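Local coordinates for autoinducer 2-binding protein LsrB (Clostridium saccharobutylicum DSM 13864, PDB 6DSP), which binds the quorum-sensing signal autoinducer-2 in the cleft of a periplasmic binding protein fold and probably serves as its receptor, at residues N291-I299 / T306-V314. Residues are numbered along the deposited sequence; the frame is centred on the assembly and turned at random.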
ATOM      1  N   ASN A 291      -3.973  -1.363  27.477  1.00 23.24           N
ATOM      2  CA  ASN A 291      -4.610  -0.068  27.339  1.00 23.04           C
ATOM      3  C   ASN A 291      -5.769  -0.208  26.376  1.00 23.95           C
ATOM      4  O   ASN A 291      -5.648  -0.838  25.326  1.00 24.48           O
ATOM      5  CB  ASN A 291      -3.606   0.943  26.779  1.00 23.27           C
ATOM      6  CG  ASN A 291      -2.415   1.107  27.685  1.00 23.95           C
ATOM      7  OD1 ASN A 291      -2.522   1.694  28.778  1.00 25.27           O
ATOM      8  ND2 ASN A 291      -1.292   0.541  27.282  1.00 23.57           N
ATOM      9  N   SER A 292      -6.894   0.391  26.736  1.00 25.39           N
ATOM     10  CA  SER A 292      -8.048   0.345  25.867  1.00 27.20           C
ATOM     11  C   SER A 292      -7.912   1.445  24.832  1.00 25.37           C
ATOM     12  O   SER A 292      -7.399   2.531  25.110  1.00 26.51           O
ATOM     13  CB  SER A 292      -9.322   0.563  26.667  1.00 31.27           C
ATOM     14  OG  SER A 292      -9.468   1.941  26.984  1.00 34.64           O
ATOM     15  N   VAL A 293      -8.360   1.157  23.628  1.00 21.53           N
ATOM     16  CA  VAL A 293      -8.334   2.124  22.550  1.00 20.02           C
ATOM     17  C   VAL A 293      -9.723   2.169  21.936  1.00 19.47           C
ATOM     18  O   VAL A 293     -10.277   1.123  21.575  1.00 20.09           O
ATOM     19  CB  VAL A 293      -7.302   1.714  21.485  1.00 20.69           C
ATOM     20  CG1 VAL A 293      -7.443   2.601  20.275  1.00 21.58           C
ATOM     21  CG2 VAL A 293      -5.887   1.810  22.057  1.00 20.74           C
ATOM     22  N   LYS A 294     -10.292   3.371  21.824  1.00 19.47           N
ATOM     23  CA  LYS A 294     -11.595   3.560  21.193  1.00 20.52           C
ATOM     24  C   LYS A 294     -11.543   4.704  20.197  1.00 19.25           C
ATOM     25  O   LYS A 294     -10.703   5.591  20.288  1.00 18.91           O
ATOM     26  CB  LYS A 294     -12.685   3.840  22.232  1.00 24.31           C
ATOM     27  CG  LYS A 294     -12.954   2.607  23.068  1.00 28.35           C
ATOM     28  CD  LYS A 294     -14.060   2.850  24.075  1.00 31.87           C
ATOM     29  CE  LYS A 294     -14.389   1.553  24.808  1.00 35.15           C
ATOM     30  NZ  LYS A 294     -13.191   0.892  25.333  1.00 37.35           N
ATOM     31  N   VAL A 295     -12.467   4.654  19.231  1.00 18.71           N
ATOM     32  CA  VAL A 295     -12.622   5.747  18.282  1.00 19.03           C
ATOM     33  C   VAL A 295     -12.773   7.053  19.040  1.00 20.07           C
ATOM     34  O   VAL A 295     -13.538   7.150  20.012  1.00 20.93           O
ATOM     35  CB  VAL A 295     -13.813   5.475  17.343  1.00 18.52           C
ATOM     36  CG1 VAL A 295     -14.102   6.706  16.457  1.00 18.84           C
ATOM     37  CG2 VAL A 295     -13.536   4.258  16.473  1.00 18.66           C
ATOM     38  N   GLY A 296     -12.028   8.064  18.595  1.00 20.19           N
ATOM     39  CA  GLY A 296     -11.999   9.362  19.227  1.00 21.17           C
ATOM     40  C   GLY A 296     -10.827   9.574  20.163  1.00 21.71           C
ATOM     41  O   GLY A 296     -10.528  10.727  20.499  1.00 22.60           O
ATOM     42  N   ASP A 297     -10.148   8.497  20.584  1.00 21.35           N
ATOM     43  CA  ASP A 297      -9.005   8.637  21.477  1.00 21.89           C
ATOM     44  C   ASP A 297      -7.854   9.321  20.749  1.00 22.30           C
ATOM     45  O   ASP A 297      -7.622   9.087  19.560  1.00 22.43           O
ATOM     46  CB  ASP A 297      -8.521   7.266  21.977  1.00 22.61           C
ATOM     47  CG  ASP A 297      -9.437   6.649  23.035  1.00 24.20           C
ATOM     48  OD1 ASP A 297     -10.396   7.319  23.476  1.00 25.52           O
ATOM     49  OD2 ASP A 297      -9.162   5.488  23.432  1.00 24.57           O
ATOM     50  N   LYS A 298      -7.117  10.155  21.477  1.00 23.40           N
ATOM     51  CA  LYS A 298      -5.853  10.711  21.021  1.00 25.40           C
ATOM     52  C   LYS A 298      -4.748  10.051  21.831  1.00 25.84           C
ATOM     53  O   LYS A 298      -4.754  10.121  23.062  1.00 26.30           O
ATOM     54  CB  LYS A 298      -5.845  12.220  21.232  1.00 27.36           C
ATOM     55  CG  LYS A 298      -6.892  12.914  20.382  1.00 30.50           C
ATOM     56  CD  LYS A 298      -6.893  14.409  20.648  1.00 33.51           C
ATOM     57  CE  LYS A 298      -7.911  15.106  19.770  1.00 36.06           C
ATOM     58  NZ  LYS A 298      -7.578  14.880  18.342  1.00 37.75           N
ATOM     59  N   ILE A 299      -3.821   9.394  21.146  1.00 26.27           N
ATOM     60  CA  ILE A 299      -2.770   8.617  21.788  1.00 27.97           C
ATOM     61  C   ILE A 299      -1.424   9.199  21.390  1.00 28.52           C
ATOM     62  O   ILE A 299      -1.153   9.388  20.204  1.00 26.81           O
ATOM     63  CB  ILE A 299      -2.875   7.135  21.398  1.00 29.52           C
ATOM     64  CG1 ILE A 299      -4.202   6.580  21.919  1.00 30.44           C
ATOM     65  CG2 ILE A 299      -1.680   6.341  21.940  1.00 30.12           C
ATOM     66  CD1 ILE A 299      -4.698   5.411  21.151  1.00 30.50           C
ATOM     67  N   THR A 306       1.087  12.597  18.256  1.00 27.59           N
ATOM     68  CA  THR A 306      -0.229  12.233  18.751  1.00 27.94           C
ATOM     69  C   THR A 306      -1.091  11.812  17.574  1.00 27.09           C
ATOM     70  O   THR A 306      -1.157  12.512  16.560  1.00 28.68           O
ATOM     71  CB  THR A 306      -0.851  13.436  19.457  1.00 29.42           C
ATOM     72  OG1 THR A 306      -0.029  13.784  20.571  1.00 30.73           O
ATOM     73  CG2 THR A 306      -2.231  13.093  19.942  1.00 29.40           C
ATOM     74  N   VAL A 307      -1.739  10.665  17.706  1.00 24.25           N
ATOM     75  CA  VAL A 307      -2.622  10.155  16.668  1.00 23.24           C
ATOM     76  C   VAL A 307      -4.044  10.138  17.202  1.00 22.82           C
ATOM     77  O   VAL A 307      -4.273  10.052  18.414  1.00 23.98           O
ATOM     78  CB  VAL A 307      -2.193   8.765  16.159  1.00 23.83           C
ATOM     79  CG1 VAL A 307      -0.753   8.838  15.696  1.00 23.68           C
ATOM     80  CG2 VAL A 307      -2.374   7.704  17.234  1.00 25.19           C
ATOM     81  N   GLU A 308      -5.006  10.240  16.286  1.00 21.94           N
ATOM     82  CA  GLU A 308      -6.420  10.177  16.630  1.00 22.56           C
ATOM     83  C   GLU A 308      -7.021   8.935  15.989  1.00 19.91           C
ATOM     84  O   GLU A 308      -6.843   8.709  14.788  1.00 20.18           O
ATOM     85  CB  GLU A 308      -7.165  11.437  16.166  1.00 26.36           C
ATOM     86  CG  GLU A 308      -8.626  11.417  16.586  1.00 30.33           C
ATOM     87  CD  GLU A 308      -9.425  12.547  15.993  1.00 34.40           C
ATOM     88  OE1 GLU A 308      -8.806  13.457  15.407  1.00 35.68           O
ATOM     89  OE2 GLU A 308     -10.674  12.520  16.106  1.00 35.75           O
ATOM     90  N   VAL A 309      -7.738   8.139  16.775  1.00 17.37           N
ATOM     91  CA  VAL A 309      -8.409   6.962  16.219  1.00 16.32           C
ATOM     92  C   VAL A 309      -9.713   7.400  15.565  1.00 16.27           C
ATOM     93  O   VAL A 309     -10.579   7.995  16.214  1.00 17.61           O
ATOM     94  CB  VAL A 309      -8.664   5.898  17.293  1.00 16.57           C
ATOM     95  CG1 VAL A 309      -9.278   4.628  16.676  1.00 16.71           C
ATOM     96  CG2 VAL A 309      -7.356   5.566  18.005  1.00 17.29           C
ATOM     97  N   MET A 310      -9.858   7.092  14.280  1.00 15.93           N
ATOM     98  CA  MET A 310     -10.991   7.473  13.449  1.00 15.95           C
ATOM     99  C   MET A 310     -11.938   6.303  13.255  1.00 14.92           C
ATOM    100  O   MET A 310     -11.536   5.140  13.379  1.00 14.91           O
ATOM    101  CB  MET A 310     -10.505   7.914  12.059  1.00 19.01           C
ATOM    102  CG  MET A 310      -9.315   8.851  12.107  1.00 22.96           C
ATOM    103  SD  MET A 310      -9.615  10.326  13.079  1.00 27.70           S
ATOM    104  CE  MET A 310     -10.893  11.050  12.077  1.00 30.13           C
ATOM    105  N   PRO A 311     -13.198   6.547  12.905  1.00 15.16           N
ATOM    106  CA  PRO A 311     -14.103   5.422  12.595  1.00 14.76           C
ATOM    107  C   PRO A 311     -13.665   4.671  11.348  1.00 13.95           C
ATOM    108  O   PRO A 311     -13.004   5.211  10.456  1.00 14.48           O
ATOM    109  CB  PRO A 311     -15.459   6.106  12.366  1.00 17.18           C
ATOM    110  CG  PRO A 311     -15.187   7.489  12.184  1.00 19.30           C
ATOM    111  CD  PRO A 311     -13.854   7.854  12.756  1.00 17.48           C
ATOM    112  N   ASN A 312     -14.087   3.408  11.281  1.00 13.73           N
ATOM    113  CA  ASN A 312     -13.743   2.564  10.138  1.00 14.10           C
ATOM    114  C   ASN A 312     -14.216   3.170   8.819  1.00 13.73           C
ATOM    115  O   ASN A 312     -13.593   2.949   7.767  1.00 13.78           O
ATOM    116  CB  ASN A 312     -14.375   1.195  10.317  1.00 14.28           C
ATOM    117  CG  ASN A 312     -13.677   0.398  11.387  1.00 14.62           C
ATOM    118  OD1 ASN A 312     -12.464   0.514  11.577  1.00 15.06           O
ATOM    119  ND2 ASN A 312     -14.447  -0.391  12.108  1.00 15.98           N
ATOM    120  N   SER A 313     -15.307   3.938   8.849  1.00 14.54           N
ATOM    121  CA  SER A 313     -15.841   4.479   7.615  1.00 15.39           C
ATOM    122  C   SER A 313     -14.953   5.558   6.984  1.00 15.92           C
ATOM    123  O   SER A 313     -15.225   5.930   5.835  1.00 16.74           O
ATOM    124  CB  SER A 313     -17.249   5.015   7.855  1.00 16.65           C
ATOM    125  OG  SER A 313     -17.254   5.991   8.874  1.00 17.70           O
ATOM    126  N   VAL A 314     -13.870   6.017   7.636  1.00 15.71           N
ATOM    127  CA  VAL A 314     -12.930   6.875   6.904  1.00 16.15           C
ATOM    128  C   VAL A 314     -12.288   6.154   5.730  1.00 15.86           C
ATOM    129  O   VAL A 314     -11.821   6.805   4.786  1.00 16.81           O
ATOM    130  CB  VAL A 314     -11.864   7.525   7.824  1.00 16.51           C
ATOM    131  CG1 VAL A 314     -12.500   8.314   8.948  1.00 18.67           C
ATOM    132  CG2 VAL A 314     -10.812   6.513   8.343  1.00 15.91           C
TER
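V309 CG2 packs on V293 CG1 at 3.7 Å, the two side chains crossing at about a right angle. V309 CG2 also meets I299 CD1 at 4.1 Å. The other branch, CG1, is anti to the backbone N (chi1 -176°) and lies near the CA of V295. V309 CB lies 3.6 Å from K294 O, so the side chain packs against the start of the turn. V295 CG1 touches P311 CD at 3.9 Å, and V295 CG2 lies by M310 O. Four backbone hydrogen bonds hold the segments together. I299 and V307 form an antiparallel hydrogen-bonded pair, with I299 N to V307 O in the carbonyl plane. V309 N donates to D297 O at 2.9 Å, with an N-H...O angle of 165°. V309 O accepts from G296 N at 2.8 Å. G296 sits in a type II turn from K294 to D297, and D297 OD2 braces that turn by accepting from K294 N, from above the carboxylate plane. On the face opposite I299 and V307, K298 and E308 make a long salt bridge, NZ to OE1 at 3.5 Å. The K298 chain bends at its last torsion (chi4 -60°). The contact covers part of the hairpin 298-301/305-311 and the turn leading into it, at one edge of the mixed sheet. I299 and V307 pack on helix 273-288, as does V293, whereas K298 and E308 put charge on the opposite face, consistent with that face lying toward solvent.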